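Long-range contact in ribosomal protein L11 methyltransferase (Lactobacillus delbrueckii subsp. bulgaricus ATCC BAA-365, PDB 3GRZ), which probably transfers methyl groups from S-adenosyl-L-methionine to lysine side chains of ribosomal protein L11, this chain being its C-terminal SAM-binding domain: residues B[46-58]-B[71-83]. Sequence-based numbering, arbitrary orientation.
Sequences TTQLAMLGIERAM and SGILAIAAHKLGA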
ATOM      1  N   THR B  46       0.172  -6.402  10.984  1.00 29.14           N
ATOM      2  CA  THR B  46      -0.374  -7.377  10.040  1.00 33.57           C
ATOM      3  C   THR B  46      -1.642  -6.852   9.386  1.00 37.66           C
ATOM      4  O   THR B  46      -1.883  -7.111   8.204  1.00 35.04           O
ATOM      5  CB  THR B  46      -0.625  -8.758  10.686  1.00 35.38           C
ATOM      6  OG1 THR B  46      -1.601  -8.627  11.720  1.00 33.44           O
ATOM      7  CG2 THR B  46       0.675  -9.326  11.269  1.00 35.41           C
ATOM      8  N   THR B  47      -2.427  -6.086  10.154  1.00 30.19           N
ATOM      9  CA  THR B  47      -3.597  -5.406   9.619  1.00 28.14           C
ATOM     10  C   THR B  47      -3.179  -4.450   8.498  1.00 26.66           C
ATOM     11  O   THR B  47      -3.779  -4.468   7.439  1.00 26.66           O
ATOM     12  CB  THR B  47      -4.396  -4.676  10.746  1.00 24.87           C
ATOM     13  OG1 THR B  47      -4.946  -5.660  11.618  1.00 33.19           O
ATOM     14  CG2 THR B  47      -5.537  -3.841  10.193  1.00 32.37           C
ATOM     15  N   GLN B  48      -2.144  -3.639   8.731  1.00 29.71           N
ATOM     16  CA  GLN B  48      -1.671  -2.696   7.722  1.00 29.04           C
ATOM     17  C   GLN B  48      -1.190  -3.402   6.436  1.00 27.36           C
ATOM     18  O   GLN B  48      -1.475  -2.935   5.345  1.00 25.56           O
ATOM     19  CB  GLN B  48      -0.552  -1.813   8.280  1.00 35.54           C
ATOM     20  CG  GLN B  48      -0.070  -0.743   7.289  1.00 37.77           C
ATOM     21  CD  GLN B  48       1.079   0.080   7.821  1.00 36.12           C
ATOM     22  OE1 GLN B  48       2.198  -0.419   7.983  1.00 39.47           O
ATOM     23  NE2 GLN B  48       0.808   1.354   8.110  1.00 36.89           N
ATOM     24  N   LEU B  49      -0.470  -4.519   6.570  1.00 27.06           N
ATOM     25  CA  LEU B  49       0.029  -5.249   5.389  1.00 29.60           C
ATOM     26  C   LEU B  49      -1.132  -5.737   4.541  1.00 28.89           C
ATOM     27  O   LEU B  49      -1.162  -5.523   3.317  1.00 29.42           O
ATOM     28  CB  LEU B  49       0.969  -6.404   5.786  1.00 30.25           C
ATOM     29  CG  LEU B  49       2.241  -5.994   6.559  1.00 34.74           C
ATOM     30  CD1 LEU B  49       3.183  -7.166   6.782  1.00 32.16           C
ATOM     31  CD2 LEU B  49       2.961  -4.829   5.876  1.00 32.81           C
ATOM     32  N   ALA B  50      -2.110  -6.358   5.200  1.00 30.02           N
ATOM     33  CA  ALA B  50      -3.327  -6.826   4.522  1.00 28.60           C
ATOM     34  C   ALA B  50      -4.071  -5.666   3.844  1.00 26.90           C
ATOM     35  O   ALA B  50      -4.435  -5.766   2.671  1.00 29.02           O
ATOM     36  CB  ALA B  50      -4.237  -7.572   5.501  1.00 29.64           C
ATOM     37  N   MET B  51      -4.235  -4.551   4.561  1.00 30.92           N
ATOM     38  CA  MET B  51      -4.881  -3.355   4.006  1.00 30.54           C
ATOM     39  C   MET B  51      -4.205  -2.762   2.779  1.00 31.58           C
ATOM     40  O   MET B  51      -4.893  -2.321   1.852  1.00 35.11           O
ATOM     41  CB  MET B  51      -5.024  -2.239   5.063  1.00 29.77           C
ATOM     42  CG  MET B  51      -6.076  -2.496   6.114  1.00 41.93           C
ATOM     43  SD  MET B  51      -7.723  -2.748   5.431  1.00 44.09           S
ATOM     44  CE  MET B  51      -7.766  -1.524   4.095  1.00 43.75           C
ATOM     45  N   LEU B  52      -2.869  -2.725   2.783  1.00 34.66           N
ATOM     46  CA  LEU B  52      -2.101  -2.249   1.618  1.00 31.67           C
ATOM     47  C   LEU B  52      -2.331  -3.148   0.408  1.00 31.58           C
ATOM     48  O   LEU B  52      -2.442  -2.661  -0.716  1.00 31.71           O
ATOM     49  CB  LEU B  52      -0.605  -2.151   1.931  1.00 38.38           C
ATOM     50  CG  LEU B  52      -0.182  -1.077   2.936  1.00 41.11           C
ATOM     51  CD1 LEU B  52       1.327  -1.151   3.246  1.00 41.51           C
ATOM     52  CD2 LEU B  52      -0.585   0.319   2.463  1.00 36.90           C
ATOM     53  N   GLY B  53      -2.414  -4.453   0.650  1.00 31.13           N
ATOM     54  CA  GLY B  53      -2.770  -5.408  -0.400  1.00 29.10           C
ATOM     55  C   GLY B  53      -4.163  -5.183  -0.967  1.00 27.83           C
ATOM     56  O   GLY B  53      -4.372  -5.327  -2.178  1.00 31.51           O
ATOM     57  N   ILE B  54      -5.125  -4.860  -0.095  1.00 29.29           N
ATOM     58  CA  ILE B  54      -6.504  -4.609  -0.529  1.00 29.63           C
ATOM     59  C   ILE B  54      -6.566  -3.309  -1.329  1.00 29.50           C
ATOM     60  O   ILE B  54      -7.204  -3.246  -2.386  1.00 28.96           O
ATOM     61  CB  ILE B  54      -7.509  -4.571   0.653  1.00 28.78           C
ATOM     62  CG1 ILE B  54      -7.541  -5.907   1.385  1.00 26.03           C
ATOM     63  CG2 ILE B  54      -8.932  -4.226   0.165  1.00 23.52           C
ATOM     64  CD1 ILE B  54      -8.312  -5.861   2.719  1.00 28.42           C
ATOM     65  N   GLU B  55      -5.863  -2.291  -0.842  1.00 29.40           N
ATOM     66  CA  GLU B  55      -5.776  -1.000  -1.527  1.00 31.89           C
ATOM     67  C   GLU B  55      -5.180  -1.169  -2.938  1.00 34.65           C
ATOM     68  O   GLU B  55      -5.641  -0.545  -3.889  1.00 33.10           O
ATOM     69  CB  GLU B  55      -4.946  -0.014  -0.681  1.00 40.84           C
ATOM     70  CG  GLU B  55      -4.546   1.301  -1.365  1.00 43.14           C
ATOM     71  CD  GLU B  55      -5.688   2.304  -1.471  1.00 48.35           C
ATOM     72  OE1 GLU B  55      -6.691   2.159  -0.739  1.00 49.80           O
ATOM     73  OE2 GLU B  55      -5.586   3.246  -2.290  1.00 47.75           O
ATOM     74  N   ARG B  56      -4.190  -2.052  -3.056  1.00 28.93           N
ATOM     75  CA  ARG B  56      -3.555  -2.343  -4.328  1.00 33.46           C
ATOM     76  C   ARG B  56      -4.508  -3.089  -5.251  1.00 31.07           C
ATOM     77  O   ARG B  56      -4.618  -2.749  -6.433  1.00 35.34           O
ATOM     78  CB  ARG B  56      -2.267  -3.134  -4.093  1.00 31.36           C
ATOM     79  CG  ARG B  56      -1.559  -3.638  -5.336  1.00 41.05           C
ATOM     80  CD  ARG B  56      -0.390  -4.532  -4.933  1.00 37.50           C
ATOM     81  NE  ARG B  56       0.225  -5.204  -6.067  1.00 36.66           N
ATOM     82  CZ  ARG B  56      -0.208  -6.349  -6.590  1.00 41.34           C
ATOM     83  NH1 ARG B  56       0.413  -6.885  -7.633  1.00 41.16           N
ATOM     84  NH2 ARG B  56      -1.270  -6.950  -6.088  1.00 41.83           N
ATOM     85  N   ALA B  57      -5.197  -4.096  -4.708  1.00 31.64           N
ATOM     86  CA  ALA B  57      -6.038  -4.983  -5.518  1.00 28.71           C
ATOM     87  C   ALA B  57      -7.355  -4.351  -5.971  1.00 31.72           C
ATOM     88  O   ALA B  57      -7.858  -4.691  -7.034  1.00 29.48           O
ATOM     89  CB  ALA B  57      -6.313  -6.309  -4.781  1.00 27.82           C
ATOM     90  N   MET B  58      -7.919  -3.436  -5.176  1.00 28.62           N
ATOM     91  CA  MET B  58      -9.283  -2.960  -5.439  1.00 27.54           C
ATOM     92  C   MET B  58      -9.322  -1.843  -6.467  1.00 28.22           C
ATOM     93  O   MET B  58      -9.671  -0.711  -6.148  1.00 30.19           O
ATOM     94  CB  MET B  58     -10.029  -2.570  -4.133  1.00 27.03           C
ATOM     95  CG  MET B  58     -11.581  -2.577  -4.246  1.00 27.87           C
ATOM     96  SD  MET B  58     -12.417  -4.202  -4.214  1.00 21.62           S
ATOM     97  CE  MET B  58     -12.283  -4.578  -2.456  1.00 28.95           C
ATOM     98  N   SER B  71     -12.320  -9.617  14.244  1.00 32.32           N
ATOM     99  CA  SER B  71     -13.098  -8.423  14.563  1.00 30.17           C
ATOM    100  C   SER B  71     -13.932  -7.926  13.373  1.00 30.13           C
ATOM    101  O   SER B  71     -14.824  -7.083  13.540  1.00 29.07           O
ATOM    102  CB  SER B  71     -12.149  -7.307  14.979  1.00 29.65           C
ATOM    103  OG  SER B  71     -11.421  -6.864  13.850  1.00 31.91           O
ATOM    104  N   GLY B  72     -13.605  -8.416  12.178  1.00 30.72           N
ATOM    105  CA  GLY B  72     -14.261  -7.986  10.934  1.00 34.00           C
ATOM    106  C   GLY B  72     -13.581  -6.818  10.242  1.00 28.31           C
ATOM    107  O   GLY B  72     -14.073  -6.339   9.229  1.00 32.95           O
ATOM    108  N   ILE B  73     -12.452  -6.352  10.788  1.00 27.87           N
ATOM    109  CA  ILE B  73     -11.772  -5.142  10.285  1.00 32.26           C
ATOM    110  C   ILE B  73     -11.546  -5.155   8.751  1.00 29.28           C
ATOM    111  O   ILE B  73     -11.914  -4.199   8.060  1.00 29.15           O
ATOM    112  CB  ILE B  73     -10.438  -4.836  11.084  1.00 32.56           C
ATOM    113  CG1 ILE B  73      -9.697  -3.614  10.535  1.00 32.85           C
ATOM    114  CG2 ILE B  73      -9.479  -6.039  11.121  1.00 26.71           C
ATOM    115  CD1 ILE B  73     -10.424  -2.321  10.714  1.00 40.41           C
ATOM    116  N   LEU B  74     -10.981  -6.251   8.235  1.00 25.57           N
ATOM    117  CA  LEU B  74     -10.672  -6.338   6.810  1.00 29.43           C
ATOM    118  C   LEU B  74     -11.927  -6.451   5.939  1.00 30.72           C
ATOM    119  O   LEU B  74     -11.982  -5.858   4.859  1.00 31.22           O
ATOM    120  CB  LEU B  74      -9.692  -7.469   6.521  1.00 26.39           C
ATOM    121  CG  LEU B  74      -8.327  -7.457   7.228  1.00 31.29           C
ATOM    122  CD1 LEU B  74      -7.506  -8.666   6.811  1.00 29.19           C
ATOM    123  CD2 LEU B  74      -7.552  -6.158   6.983  1.00 27.94           C
ATOM    124  N   ALA B  75     -12.943  -7.175   6.418  1.00 29.49           N
ATOM    125  CA  ALA B  75     -14.234  -7.245   5.710  1.00 31.02           C
ATOM    126  C   ALA B  75     -14.854  -5.853   5.614  1.00 26.76           C
ATOM    127  O   ALA B  75     -15.339  -5.453   4.557  1.00 27.76           O
ATOM    128  CB  ALA B  75     -15.193  -8.220   6.407  1.00 27.98           C
ATOM    129  N   ILE B  76     -14.802  -5.109   6.714  1.00 26.89           N
ATOM    130  CA  ILE B  76     -15.340  -3.743   6.758  1.00 28.23           C
ATOM    131  C   ILE B  76     -14.576  -2.794   5.814  1.00 29.54           C
ATOM    132  O   ILE B  76     -15.173  -2.025   5.075  1.00 29.01           O
ATOM    133  CB  ILE B  76     -15.335  -3.199   8.213  1.00 27.76           C
ATOM    134  CG1 ILE B  76     -16.378  -3.957   9.050  1.00 24.66           C
ATOM    135  CG2 ILE B  76     -15.606  -1.674   8.265  1.00 28.57           C
ATOM    136  CD1 ILE B  76     -16.106  -3.890  10.568  1.00 35.08           C
ATOM    137  N   ALA B  77     -13.255  -2.860   5.858  1.00 30.27           N
ATOM    138  CA  ALA B  77     -12.417  -2.049   4.995  1.00 30.73           C
ATOM    139  C   ALA B  77     -12.636  -2.366   3.521  1.00 28.53           C
ATOM    140  O   ALA B  77     -12.721  -1.458   2.704  1.00 29.97           O
ATOM    141  CB  ALA B  77     -10.988  -2.261   5.353  1.00 30.70           C
ATOM    142  N   ALA B  78     -12.748  -3.652   3.194  1.00 28.19           N
ATOM    143  CA  ALA B  78     -13.041  -4.062   1.825  1.00 29.92           C
ATOM    144  C   ALA B  78     -14.366  -3.477   1.352  1.00 29.89           C
ATOM    145  O   ALA B  78     -14.449  -2.979   0.227  1.00 31.68           O
ATOM    146  CB  ALA B  78     -13.047  -5.593   1.705  1.00 21.64           C
ATOM    147  N   HIS B  79     -15.389  -3.513   2.221  1.00 30.49           N
ATOM    148  CA  HIS B  79     -16.721  -2.973   1.887  1.00 27.51           C
ATOM    149  C   HIS B  79     -16.625  -1.480   1.585  1.00 30.40           C
ATOM    150  O   HIS B  79     -17.163  -1.001   0.583  1.00 30.15           O
ATOM    151  CB  HIS B  79     -17.726  -3.244   3.022  1.00 26.23           C
ATOM    152  CG  HIS B  79     -19.125  -2.814   2.714  1.00 33.56           C
ATOM    153  ND1 HIS B  79     -19.560  -1.512   2.865  1.00 33.15           N
ATOM    154  CD2 HIS B  79     -20.194  -3.518   2.272  1.00 31.33           C
ATOM    155  CE1 HIS B  79     -20.830  -1.431   2.517  1.00 30.16           C
ATOM    156  NE2 HIS B  79     -21.240  -2.633   2.156  1.00 37.74           N
ATOM    157  N   LYS B  80     -15.932  -0.754   2.455  1.00 28.90           N
ATOM    158  CA  LYS B  80     -15.776   0.698   2.302  1.00 34.21           C
ATOM    159  C   LYS B  80     -14.969   1.069   1.047  1.00 35.82           C
ATOM    160  O   LYS B  80     -15.237   2.090   0.407  1.00 32.66           O
ATOM    161  CB  LYS B  80     -15.126   1.286   3.546  1.00 33.65           C
ATOM    162  CG  LYS B  80     -16.098   1.405   4.712  1.00 41.83           C
ATOM    163  CD  LYS B  80     -15.361   1.465   6.027  1.00 57.11           C
ATOM    164  CE  LYS B  80     -16.270   1.890   7.169  1.00 64.34           C
ATOM    165  NZ  LYS B  80     -16.943   3.194   6.924  1.00 57.61           N
ATOM    166  N   LEU B  81     -14.018   0.205   0.687  1.00 31.23           N
ATOM    167  CA  LEU B  81     -13.194   0.395  -0.513  1.00 34.14           C
ATOM    168  C   LEU B  81     -13.888  -0.005  -1.811  1.00 34.90           C
ATOM    169  O   LEU B  81     -13.275   0.028  -2.876  1.00 34.70           O
ATOM    170  CB  LEU B  81     -11.849  -0.326  -0.376  1.00 30.27           C
ATOM    171  CG  LEU B  81     -10.891   0.324   0.629  1.00 38.01           C
ATOM    172  CD1 LEU B  81      -9.669  -0.540   0.849  1.00 38.36           C
ATOM    173  CD2 LEU B  81     -10.482   1.729   0.214  1.00 34.99           C
ATOM    174  N   GLY B  82     -15.158  -0.397  -1.719  1.00 29.76           N
ATOM    175  CA  GLY B  82     -15.993  -0.582  -2.891  1.00 31.99           C
ATOM    176  C   GLY B  82     -16.133  -2.009  -3.372  1.00 32.10           C
ATOM    177  O   GLY B  82     -16.349  -2.222  -4.558  1.00 28.33           O
ATOM    178  N   ALA B  83     -16.022  -2.992  -2.473  1.00 28.91           N
ATOM    179  CA  ALA B  83     -16.212  -4.389  -2.873  1.00 31.28           C
ATOM    180  C   ALA B  83     -17.592  -4.621  -3.483  1.00 36.05           C
ATOM    181  O   ALA B  83     -18.563  -3.959  -3.088  1.00 33.00           O
ATOM    182  CB  ALA B  83     -16.008  -5.317  -1.711  1.00 28.37           C
TER
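Leu74 enters helix 46-57 as a knob into the hole formed by Thr47, Ala50, Met51 and Ile54. The two helices lie side by side on one face of the central sheet of a Rossmann-like, SAM-dependent methyltransferase domain, running nearly parallel at -24° with their axes 10.6 Å apart; strand 63-67 connects them. Both methyls of Leu74 bear on Ala50, CD1 standing 3.7 Å from Ala50 CB, while the Met51 side chain runs antiparallel to that of Leu74, its SD 3.8 Å from Leu74 CD2. Bends at chi2 and chi3 (-58° and -39°) turn the Met51 chain back on itself, so that its sulfur and terminal methyl both lie against Ala77. Met51 SD approaches Ala77 CB to 3.3 Å, a tight fit, and Met51 CE continues to Leu81 CD1. An alanine in place of Met51 would probably leave Ala77 and Leu81 without their shared neighbour and open a gap beside Leu74. One turn further toward the C-terminal ends, Leu81 meets Ile54 obliquely, its CD1 3.8 Å from Ile54 CG2, whereas CD2 packs against Glu55 OE1, while Glu55 OE2 is hydrogen-bonded to His11 of the second subunit. At the N-terminal end, Thr47, a predicted SAM-binding residue, sets its methyl against Ile73 CG1 and keeps OG1 for the carbonyl of Asn43; Leu74 also lies near Asn132, another residue predicted to bind SAM, so the N-terminal end of this interface probably borders the cofactor site. At the far end helix 73-80 closes in a Schellman motif at Gly82, and Met58 folds over that turn: its CG lies 3.4 Å from Leu81 O, and its CE reaches 3.9 Å from Ala83 CB.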